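Local coordinates for xyloglucan-specific endo-beta-1,4-glucanase GH12 (PDB 4NPR), which probably hydrolyses internal beta-1,4-glucosidic linkages of xyloglucan, releasing xyloglucan oligosaccharides with retention of the beta configuration, at residues A122-L127 / E138-L143. Sequence-based numbering, arbitrary orientation.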
ATOM      1  N   ALA A 122      -0.564  -1.024  -3.976  1.00 13.07           N
ATOM      2  CA  ALA A 122       0.630  -0.845  -3.204  1.00 12.60           C
ATOM      3  C   ALA A 122       0.460  -1.396  -1.801  1.00 12.92           C
ATOM      4  O   ALA A 122      -0.638  -1.298  -1.210  1.00 12.60           O
ATOM      5  CB  ALA A 122       0.959   0.636  -3.136  1.00 12.61           C
ATOM      6  N   TYR A 123       1.542  -2.031  -1.328  1.00 13.16           N
ATOM      7  CA  TYR A 123       1.857  -2.134   0.072  1.00 14.03           C
ATOM      8  C   TYR A 123       2.409  -0.790   0.508  1.00 16.28           C
ATOM      9  O   TYR A 123       3.123  -0.126  -0.254  1.00 16.07           O
ATOM     10  CB  TYR A 123       2.932  -3.171   0.401  1.00 13.25           C
ATOM     11  CG  TYR A 123       2.603  -4.581   0.063  1.00 12.63           C
ATOM     12  CD1 TYR A 123       2.803  -5.075  -1.234  1.00 13.09           C
ATOM     13  CD2 TYR A 123       2.116  -5.433   1.014  1.00 12.32           C
ATOM     14  CE1 TYR A 123       2.500  -6.389  -1.558  1.00 12.86           C
ATOM     15  CE2 TYR A 123       1.832  -6.755   0.719  1.00 12.46           C
ATOM     16  CZ  TYR A 123       2.002  -7.234  -0.573  1.00 12.90           C
ATOM     17  OH  TYR A 123       1.723  -8.574  -0.866  1.00 13.30           O
ATOM     18  N   ASP A 124       2.064  -0.435   1.754  1.00 19.08           N
ATOM     19  CA  ASP A 124       2.584   0.691   2.485  1.00 20.70           C
ATOM     20  C   ASP A 124       3.031   0.246   3.889  1.00 19.94           C
ATOM     21  O   ASP A 124       2.210  -0.090   4.726  1.00 21.60           O
ATOM     22  CB  ASP A 124       1.486   1.723   2.592  1.00 23.67           C
ATOM     23  CG  ASP A 124       2.008   3.125   2.529  1.00 27.31           C
ATOM     24  OD1 ASP A 124       3.233   3.300   2.339  1.00 31.83           O
ATOM     25  OD2 ASP A 124       1.192   4.058   2.649  1.00 32.35           O
ATOM     26  N   MET A 125       4.337   0.220   4.126  1.00 19.68           N
ATOM     27  CA  MET A 125       4.909  -0.207   5.385  1.00 19.19           C
ATOM     28  C   MET A 125       5.723   0.916   6.022  1.00 19.18           C
ATOM     29  O   MET A 125       6.522   1.575   5.365  1.00 20.29           O
ATOM     30  CB  MET A 125       5.811  -1.389   5.157  1.00 19.35           C
ATOM     31  CG  MET A 125       5.112  -2.567   4.524  1.00 19.73           C
ATOM     32  SD  MET A 125       6.333  -3.854   4.229  1.00 20.23           S
ATOM     33  CE  MET A 125       6.940  -3.325   2.633  1.00 22.52           C
ATOM     34  N   PHE A 126       5.545   1.091   7.319  1.00 18.19           N
ATOM     35  CA  PHE A 126       6.018   2.250   8.016  1.00 17.44           C
ATOM     36  C   PHE A 126       6.988   1.859   9.119  1.00 17.73           C
ATOM     37  O   PHE A 126       6.758   0.864   9.822  1.00 15.82           O
ATOM     38  CB  PHE A 126       4.814   2.938   8.609  1.00 18.26           C
ATOM     39  CG  PHE A 126       3.968   3.635   7.597  1.00 18.87           C
ATOM     40  CD1 PHE A 126       4.345   4.879   7.115  1.00 18.70           C
ATOM     41  CD2 PHE A 126       2.825   3.027   7.092  1.00 19.59           C
ATOM     42  CE1 PHE A 126       3.579   5.526   6.169  1.00 19.89           C
ATOM     43  CE2 PHE A 126       2.037   3.669   6.166  1.00 19.83           C
ATOM     44  CZ  PHE A 126       2.416   4.930   5.689  1.00 20.48           C
ATOM     45  N   LEU A 127       8.084   2.625   9.241  1.00 17.27           N
ATOM     46  CA  LEU A 127       9.047   2.440  10.308  1.00 17.67           C
ATOM     47  C   LEU A 127       9.032   3.564  11.315  1.00 19.77           C
ATOM     48  O   LEU A 127       8.595   4.693  11.006  1.00 21.51           O
ATOM     49  CB  LEU A 127      10.426   2.367   9.740  1.00 17.46           C
ATOM     50  CG  LEU A 127      10.542   1.254   8.738  1.00 17.08           C
ATOM     51  CD1 LEU A 127      11.950   1.233   8.178  1.00 17.33           C
ATOM     52  CD2 LEU A 127      10.207  -0.039   9.428  1.00 17.33           C
ATOM     53  N   GLU A 138       8.887   5.441   5.217  1.00 17.72           N
ATOM     54  CA  GLU A 138       7.821   4.766   4.565  1.00 18.48           C
ATOM     55  C   GLU A 138       8.388   3.993   3.406  1.00 16.41           C
ATOM     56  O   GLU A 138       9.184   4.532   2.633  1.00 14.91           O
ATOM     57  CB  GLU A 138       6.751   5.763   4.083  1.00 19.91           C
ATOM     58  CG  GLU A 138       5.564   5.081   3.390  1.00 21.80           C
ATOM     59  CD  GLU A 138       4.550   6.069   2.826  1.00 24.02           C
ATOM     60  OE1 GLU A 138       4.747   7.310   2.892  1.00 26.43           O
ATOM     61  OE2 GLU A 138       3.537   5.600   2.285  1.00 27.33           O
ATOM     62  N   ILE A 139       7.952   2.742   3.293  1.00 15.42           N
ATOM     63  CA  ILE A 139       8.315   1.885   2.182  1.00 14.95           C
ATOM     64  C   ILE A 139       7.072   1.407   1.429  1.00 15.46           C
ATOM     65  O   ILE A 139       6.152   0.807   1.992  1.00 15.69           O
ATOM     66  CB  ILE A 139       9.099   0.691   2.680  1.00 14.87           C
ATOM     67  CG1 ILE A 139      10.452   1.149   3.198  1.00 14.85           C
ATOM     68  CG2 ILE A 139       9.327  -0.306   1.556  1.00 15.33           C
ATOM     69  CD1 ILE A 139      10.440   1.564   4.637  1.00 14.62           C
ATOM     70  N   MET A 140       7.035   1.688   0.145  1.00 15.22           N
ATOM     71  CA  MET A 140       5.915   1.280  -0.657  1.00 15.42           C
ATOM     72  C   MET A 140       6.393   0.258  -1.669  1.00 14.27           C
ATOM     73  O   MET A 140       7.509   0.327  -2.178  1.00 14.08           O
ATOM     74  CB  MET A 140       5.285   2.454  -1.398  1.00 16.55           C
ATOM     75  CG  MET A 140       5.040   3.702  -0.580  1.00 17.77           C
ATOM     76  SD  MET A 140       3.724   4.732  -1.320  1.00 22.07           S
ATOM     77  CE  MET A 140       2.193   3.824  -1.080  1.00 21.43           C
ATOM     78  N   VAL A 141       5.506  -0.669  -1.985  1.00 13.11           N
ATOM     79  CA  VAL A 141       5.776  -1.637  -3.007  1.00 12.14           C
ATOM     80  C   VAL A 141       4.587  -1.645  -3.913  1.00 11.62           C
ATOM     81  O   VAL A 141       3.506  -2.090  -3.532  1.00 11.32           O
ATOM     82  CB  VAL A 141       6.049  -3.030  -2.424  1.00 11.49           C
ATOM     83  CG1 VAL A 141       6.320  -3.990  -3.555  1.00 11.17           C
ATOM     84  CG2 VAL A 141       7.243  -2.965  -1.460  1.00 11.16           C
ATOM     85  N   TRP A 142       4.802  -1.101  -5.102  1.00 11.30           N
ATOM     86  CA  TRP A 142       3.756  -0.944  -6.093  1.00 11.20           C
ATOM     87  C   TRP A 142       3.729  -2.179  -6.997  1.00 11.81           C
ATOM     88  O   TRP A 142       4.651  -2.442  -7.771  1.00 11.47           O
ATOM     89  CB  TRP A 142       4.004   0.299  -6.934  1.00 10.90           C
ATOM     90  CG  TRP A 142       3.843   1.620  -6.240  1.00 10.77           C
ATOM     91  CD1 TRP A 142       4.099   1.919  -4.915  1.00 11.23           C
ATOM     92  CD2 TRP A 142       3.430   2.831  -6.837  1.00 10.63           C
ATOM     93  NE1 TRP A 142       3.830   3.237  -4.659  1.00 11.13           N
ATOM     94  CE2 TRP A 142       3.425   3.824  -5.829  1.00 11.14           C
ATOM     95  CE3 TRP A 142       3.047   3.183  -8.122  1.00 10.92           C
ATOM     96  CZ2 TRP A 142       3.034   5.144  -6.083  1.00 11.36           C
ATOM     97  CZ3 TRP A 142       2.647   4.508  -8.379  1.00 11.11           C
ATOM     98  CH2 TRP A 142       2.649   5.461  -7.377  1.00 11.38           C
ATOM     99  N   LEU A 143       2.642  -2.935  -6.925  1.00 12.74           N
ATOM    100  CA  LEU A 143       2.432  -3.990  -7.918  1.00 13.40           C
ATOM    101  C   LEU A 143       1.785  -3.450  -9.175  1.00 13.47           C
ATOM    102  O   LEU A 143       1.798  -4.107 -10.244  1.00 13.20           O
ATOM    103  CB  LEU A 143       1.605  -5.111  -7.304  1.00 13.25           C
ATOM    104  CG  LEU A 143       2.260  -5.685  -6.066  1.00 13.35           C
ATOM    105  CD1 LEU A 143       1.399  -6.819  -5.623  1.00 14.01           C
ATOM    106  CD2 LEU A 143       3.709  -6.146  -6.256  1.00 13.36           C
TER
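The antiparallel hairpin of strands 117-128 and 137-146, part of the larger sheet of the GH12 beta-jelly roll, pairs Tyr123 with Val141 and Met125 with Ile139 through two backbone hydrogen bonds each. The Met125 N to Ile139 O bond (2.9 Å) is nearly straight, at 172°.

Alternation of side chains gives the hairpin two chemically different faces. One, carrying Ala122, Asp124, Phe126, Glu138, Met140 and Trp142, probably lines the substrate cleft on the concave side, as in other GH12 enzymes. Here Asp124 and Glu138 bring their carboxylates together with planes 37° apart, although the modelled oxygen separation is too short to be trusted. Glu138 is fully extended, its CG anti to the backbone N (chi1 -179°), which carries it alongside Phe126; Glu138 CG lies 3.4 Å from Phe126 CE1. Met140 bends at its thioether, bringing CE 3.7 Å from Asp124 CG, while its SD accepts a weak hydrogen bond from Trp142 NE1 (3.7 Å). Ala122 CB meets Trp142 CD1 at 3.8 Å.

The other face, turned inward, is largely apolar: Met125 CE touches Ile139 CG2 (4.0 Å), and Tyr123 CD1 lies 4.0 Å from Val141 CB, with Val141 O at the ring's edge. Helix 198-207 covers Met125, Ile139 and Val141, Tyr123 OH is hydrogen-bonded with Ser106 OG of the facing sheet, and strands 215-226 and 179-186 flank the hairpin.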